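Long-range contact in shikimate 5-dehydrogenase AroE (5-dehydroshikimate reductase) (Mycobacterium tuberculosis, PDB 4P4G), which probably catalyses the NADP-dependent reduction of 3-dehydroshikimate to shikimate, the fourth of seven steps toward chorismate, and is seen here with shikimate bound: residues Ala137-Ser151 and Val164-Leu178. Sequence-based numbering, arbitrary orientation.
With SO4 (sulfate ion), chain J.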
loop_
_atom_site.group_PDB
_atom_site.type_symbol
_atom_site.label_atom_id
_atom_site.label_comp_id
_atom_site.label_asym_id
_atom_site.label_seq_id
_atom_site.Cartn_x
_atom_site.Cartn_y
_atom_site.Cartn_z
ATOM N N ALA A 137 9.378 -3.290 -9.383
ATOM C CA ALA A 137 10.562 -4.097 -9.699
ATOM C C ALA A 137 10.213 -5.578 -9.886
ATOM O O ALA A 137 10.732 -6.234 -10.794
ATOM C CB ALA A 137 11.645 -3.918 -8.638
ATOM N N GLU A 138 9.339 -6.104 -9.027
ATOM C CA GLU A 138 8.914 -7.499 -9.126
ATOM C C GLU A 138 8.210 -7.767 -10.459
ATOM O O GLU A 138 8.369 -8.835 -11.058
ATOM C CB GLU A 138 7.985 -7.857 -7.963
ATOM C CG GLU A 138 7.423 -9.273 -8.019
ATOM C CD GLU A 138 8.328 -10.300 -7.356
ATOM O OE1 GLU A 138 9.267 -9.895 -6.637
ATOM O OE2 GLU A 138 8.094 -11.515 -7.550
ATOM N N LEU A 139 7.436 -6.791 -10.924
ATOM C CA LEU A 139 6.716 -6.920 -12.197
ATOM C C LEU A 139 7.657 -6.864 -13.398
ATOM O O LEU A 139 7.314 -7.329 -14.489
ATOM C CB LEU A 139 5.660 -5.826 -12.331
ATOM C CG LEU A 139 4.445 -5.947 -11.415
ATOM C CD1 LEU A 139 3.554 -4.725 -11.519
ATOM C CD2 LEU A 139 3.674 -7.222 -11.742
ATOM N N GLY A 140 8.831 -6.268 -13.205
ATOM C CA GLY A 140 9.831 -6.225 -14.255
ATOM C C GLY A 140 10.038 -4.892 -14.965
ATOM O O GLY A 140 10.564 -4.887 -16.079
ATOM N N VAL A 141 9.657 -3.771 -14.347
ATOM C CA VAL A 141 9.850 -2.462 -15.005
ATOM C C VAL A 141 11.338 -2.158 -15.250
ATOM O O VAL A 141 12.203 -2.636 -14.518
ATOM C CB VAL A 141 9.160 -1.287 -14.245
ATOM C CG1 VAL A 141 7.663 -1.575 -14.039
ATOM C CG2 VAL A 141 9.856 -0.997 -12.931
ATOM N N THR A 142 11.640 -1.397 -16.300
ATOM C CA THR A 142 13.043 -1.146 -16.652
ATOM C C THR A 142 13.631 0.013 -15.846
ATOM O O THR A 142 14.833 0.047 -15.558
ATOM C CB THR A 142 13.233 -0.873 -18.158
ATOM O OG1 THR A 142 12.424 0.242 -18.558
ATOM C CG2 THR A 142 12.862 -2.100 -18.994
ATOM N N ASP A 143 12.784 0.962 -15.472
ATOM C CA ASP A 143 13.262 2.125 -14.747
ATOM C C ASP A 143 12.115 2.814 -14.039
ATOM O O ASP A 143 10.962 2.728 -14.471
ATOM C CB ASP A 143 13.978 3.096 -15.684
ATOM C CG ASP A 143 13.025 3.881 -16.531
ATOM O OD1 ASP A 143 12.488 3.299 -17.493
ATOM O OD2 ASP A 143 12.807 5.076 -16.235
ATOM N N ILE A 144 12.432 3.467 -12.925
ATOM C CA ILE A 144 11.436 4.124 -12.106
ATOM C C ILE A 144 11.867 5.555 -11.841
ATOM O O ILE A 144 13.005 5.802 -11.464
ATOM C CB ILE A 144 11.261 3.399 -10.757
ATOM C CG1 ILE A 144 10.628 2.016 -10.981
ATOM C CG2 ILE A 144 10.431 4.262 -9.782
ATOM C CD1 ILE A 144 10.717 1.082 -9.765
ATOM N N THR A 145 10.961 6.504 -12.055
ATOM C CA THR A 145 11.221 7.879 -11.630
ATOM C C THR A 145 10.387 8.149 -10.375
ATOM O O THR A 145 9.179 7.915 -10.362
ATOM C CB THR A 145 10.893 8.887 -12.762
ATOM O OG1 THR A 145 11.746 8.647 -13.894
ATOM C CG2 THR A 145 11.081 10.332 -12.291
ATOM N N VAL A 146 11.039 8.600 -9.303
ATOM C CA VAL A 146 10.352 8.937 -8.057
ATOM C C VAL A 146 10.104 10.438 -8.015
ATOM O O VAL A 146 11.036 11.228 -8.137
ATOM C CB VAL A 146 11.196 8.538 -6.837
ATOM C CG1 VAL A 146 10.554 9.047 -5.532
ATOM C CG2 VAL A 146 11.372 7.031 -6.793
ATOM N N VAL A 147 8.843 10.823 -7.861
ATOM C CA VAL A 147 8.469 12.233 -7.784
ATOM C C VAL A 147 7.920 12.475 -6.386
ATOM O O VAL A 147 6.923 11.893 -6.004
ATOM C CB VAL A 147 7.363 12.590 -8.803
ATOM C CG1 VAL A 147 7.105 14.094 -8.803
ATOM C CG2 VAL A 147 7.737 12.128 -10.201
ATOM N N ALA A 148 8.564 13.338 -5.617
ATOM C CA ALA A 148 8.081 13.595 -4.266
ATOM C C ALA A 148 8.432 14.999 -3.833
ATOM O O ALA A 148 9.277 15.654 -4.449
ATOM C CB ALA A 148 8.651 12.580 -3.287
ATOM N N ARG A 149 7.785 15.450 -2.763
ATOM C CA ARG A 149 8.064 16.767 -2.205
ATOM C C ARG A 149 9.313 16.714 -1.338
ATOM O O ARG A 149 10.034 17.700 -1.203
ATOM C CB ARG A 149 6.871 17.267 -1.383
ATOM C CG ARG A 149 5.602 17.499 -2.197
ATOM C CD ARG A 149 4.443 17.900 -1.297
ATOM N NE ARG A 149 3.874 16.743 -0.610
ATOM C CZ ARG A 149 2.940 16.824 0.332
ATOM N NH1 ARG A 149 2.476 18.009 0.706
ATOM N NH2 ARG A 149 2.472 15.718 0.901
ATOM N N ASN A 150 9.569 15.554 -0.742
ATOM C CA ASN A 150 10.708 15.404 0.158
ATOM C C ASN A 150 11.900 14.785 -0.564
ATOM O O ASN A 150 11.971 13.568 -0.722
ATOM C CB ASN A 150 10.306 14.548 1.370
ATOM C CG ASN A 150 11.360 14.531 2.456
ATOM O OD1 ASN A 150 12.560 14.503 2.181
ATOM N ND2 ASN A 150 10.914 14.545 3.708
ATOM N N SER A 151 12.848 15.618 -0.981
ATOM C CA SER A 151 13.962 15.139 -1.803
ATOM C C SER A 151 14.934 14.213 -1.065
ATOM O O SER A 151 15.562 13.354 -1.684
ATOM C CB SER A 151 14.715 16.311 -2.437
ATOM O OG SER A 151 15.319 17.119 -1.444
ATOM N N VAL A 164 17.430 -3.142 -6.006
ATOM C CA VAL A 164 16.602 -4.220 -6.559
ATOM C C VAL A 164 16.734 -4.318 -8.082
ATOM O O VAL A 164 15.909 -4.938 -8.749
ATOM C CB VAL A 164 15.115 -4.128 -6.131
ATOM C CG1 VAL A 164 14.997 -4.253 -4.622
ATOM C CG2 VAL A 164 14.464 -2.835 -6.620
ATOM N N GLY A 165 17.780 -3.692 -8.614
ATOM C CA GLY A 165 18.163 -3.867 -10.006
ATOM C C GLY A 165 17.461 -2.968 -11.005
ATOM O O GLY A 165 17.502 -3.228 -12.204
ATOM N N VAL A 166 16.823 -1.905 -10.526
ATOM C CA VAL A 166 16.086 -1.011 -11.415
ATOM C C VAL A 166 16.741 0.367 -11.465
ATOM O O VAL A 166 17.054 0.935 -10.421
ATOM C CB VAL A 166 14.622 -0.861 -10.958
ATOM C CG1 VAL A 166 13.896 0.151 -11.815
ATOM C CG2 VAL A 166 13.911 -2.197 -11.028
ATOM N N ALA A 167 16.947 0.901 -12.668
ATOM C CA ALA A 167 17.466 2.265 -12.828
ATOM C C ALA A 167 16.441 3.252 -12.291
ATOM O O ALA A 167 15.322 3.347 -12.806
ATOM C CB ALA A 167 17.784 2.571 -14.290
ATOM N N THR A 168 16.810 3.978 -11.241
ATOM C CA THR A 168 15.850 4.843 -10.559
ATOM C C THR A 168 16.426 6.255 -10.458
ATOM O O THR A 168 17.641 6.420 -10.349
ATOM C CB THR A 168 15.504 4.271 -9.150
ATOM O OG1 THR A 168 15.099 2.901 -9.274
ATOM C CG2 THR A 168 14.358 5.043 -8.485
ATOM N N ARG A 169 15.568 7.275 -10.536
ATOM C CA ARG A 169 16.025 8.652 -10.355
ATOM C C ARG A 169 14.920 9.480 -9.728
ATOM O O ARG A 169 13.757 9.057 -9.678
ATOM C CB ARG A 169 16.456 9.279 -11.683
ATOM C CG ARG A 169 15.268 9.679 -12.553
ATOM C CD ARG A 169 15.671 9.988 -13.989
ATOM N NE ARG A 169 14.509 9.892 -14.872
ATOM C CZ ARG A 169 13.618 10.863 -15.063
ATOM N NH1 ARG A 169 13.750 12.033 -14.444
ATOM N NH2 ARG A 169 12.590 10.666 -15.881
ATOM N N PHE A 170 15.299 10.653 -9.227
ATOM C CA PHE A 170 14.364 11.572 -8.586
ATOM C C PHE A 170 14.013 12.715 -9.525
ATOM O O PHE A 170 14.879 13.219 -10.238
ATOM C CB PHE A 170 14.995 12.134 -7.307
ATOM C CG PHE A 170 14.300 13.352 -6.763
ATOM C CD1 PHE A 170 12.998 13.269 -6.291
ATOM C CD2 PHE A 170 14.958 14.569 -6.697
ATOM C CE1 PHE A 170 12.351 14.384 -5.776
ATOM C CE2 PHE A 170 14.321 15.697 -6.185
ATOM C CZ PHE A 170 13.016 15.600 -5.721
ATOM N N CYS A 171 12.739 13.108 -9.515
ATOM C CA CYS A 171 12.264 14.275 -10.252
ATOM C C CYS A 171 11.408 15.130 -9.325
ATOM O O CYS A 171 10.434 14.644 -8.752
ATOM C CB CYS A 171 11.434 13.830 -11.461
ATOM S SG CYS A 171 10.723 15.186 -12.437
ATOM N N ALA A 172 11.769 16.399 -9.162
ATOM C CA ALA A 172 10.974 17.307 -8.339
ATOM C C ALA A 172 9.616 17.575 -8.979
ATOM O O ALA A 172 9.489 17.572 -10.206
ATOM C CB ALA A 172 11.725 18.611 -8.115
ATOM N N PHE A 173 8.602 17.807 -8.148
ATOM C CA PHE A 173 7.268 18.133 -8.643
ATOM C C PHE A 173 7.224 19.425 -9.447
ATOM O O PHE A 173 6.514 19.514 -10.447
ATOM C CB PHE A 173 6.289 18.291 -7.470
ATOM C CG PHE A 173 5.548 17.039 -7.114
ATOM C CD1 PHE A 173 4.590 16.512 -7.971
ATOM C CD2 PHE A 173 5.779 16.407 -5.898
ATOM C CE1 PHE A 173 3.900 15.356 -7.637
ATOM C CE2 PHE A 173 5.086 15.253 -5.560
ATOM C CZ PHE A 173 4.151 14.730 -6.431
ATOM N N ASP A 174 7.967 20.429 -8.995
ATOM C CA ASP A 174 7.714 21.808 -9.408
ATOM C C ASP A 174 8.778 22.472 -10.278
ATOM O O ASP A 174 8.586 23.608 -10.715
ATOM C CB ASP A 174 7.511 22.687 -8.167
ATOM C CG ASP A 174 6.340 22.238 -7.317
ATOM O OD1 ASP A 174 5.270 21.942 -7.886
ATOM O OD2 ASP A 174 6.498 22.181 -6.077
ATOM N N SER A 175 9.895 21.799 -10.523
ATOM C CA SER A 175 11.019 22.481 -11.168
ATOM C C SER A 175 11.043 22.391 -12.694
ATOM O O SER A 175 11.866 23.036 -13.337
ATOM C CB SER A 175 12.357 22.051 -10.560
ATOM O OG SER A 175 12.546 20.654 -10.669
ATOM N N GLY A 176 10.135 21.611 -13.275
ATOM C CA GLY A 176 9.961 21.633 -14.718
ATOM C C GLY A 176 10.239 20.328 -15.430
ATOM O O GLY A 176 10.219 20.268 -16.662
ATOM N N GLY A 177 10.488 19.272 -14.667
ATOM C CA GLY A 177 10.818 17.992 -15.267
ATOM C C GLY A 177 9.672 16.998 -15.273
ATOM O O GLY A 177 9.777 15.925 -15.873
ATOM N N LEU A 178 8.569 17.349 -14.620
ATOM C CA LEU A 178 7.472 16.398 -14.468
ATOM C C LEU A 178 6.865 15.978 -15.816
ATOM O O LEU A 178 6.619 14.799 -16.042
ATOM C CB LEU A 178 6.397 16.956 -13.530
ATOM C CG LEU A 178 5.256 15.993 -13.201
ATOM C CD1 LEU A 178 5.786 14.675 -12.658
ATOM C CD2 LEU A 178 4.298 16.621 -12.202
HETATM S S SO4 J . 5.858 13.448 -0.358
HETATM O O1 SO4 J . 5.413 13.882 -1.683
HETATM O O2 SO4 J . 7.321 13.455 -0.264
HETATM O O3 SO4 J . 5.332 14.378 0.648
HETATM O O4 SO4 J . 5.335 12.112 -0.028
HETATM O O HOH W 1 9.645 17.930 -5.349
#
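I144 and V146 both give and take backbone hydrogen bonds with A167, R169 and C171, joining strands 143-148 and 167-172 in parallel at an axis angle of 30°; V146 N to R169 O, at 2.8 Å, is nearly straight (171°). Beta-branched residues suit such extended chain, and their methyls fill both faces. On the face of I144, V146 CG2 meets T168 CG2 at 4.0 Å. T168 OG1 donates to V166 O from above the carbonyl plane, giving the hydroxyl a partner beside this apolar patch. V166 CG1, set anti to the backbone N (chi1 175°), reaches I144 CG1 at 3.9 Å, while its CG2 packs on A137 CB, small enough to let the helix end come close. On the other face, R169, extended from CG to NE, brings its guanidinium against T145, whose CG2 lies over one face toward the rim and meets C171 CB at 3.6 Å; T145 OG1 is 3.0 Å from R169 NH2, too poorly angled to hydrogen-bond. V147 CG1 sits over the centre of the F173 ring, 3.5 Å from its centroid, a CH-pi contact; CG2 meets L178 CD1. The ring's edge faces R149 N, which donates to sulfate O1 at 3.0 Å, and N150 N grips O2.

This is the second beta-alpha-beta unit of the Rossmann-like domain: helix 151-163, N-capped by N150, makes the crossover and covers V146, T168 and F170. S125, probably within the glycine-rich turn, also binds the sulfate, which probably comes from the crystallisation liquor and lies where the 2'-phosphate of NADP probably binds. Strand 167-172 is the sheet's edge, and strand 119-123 flanks 143-148 on its other side.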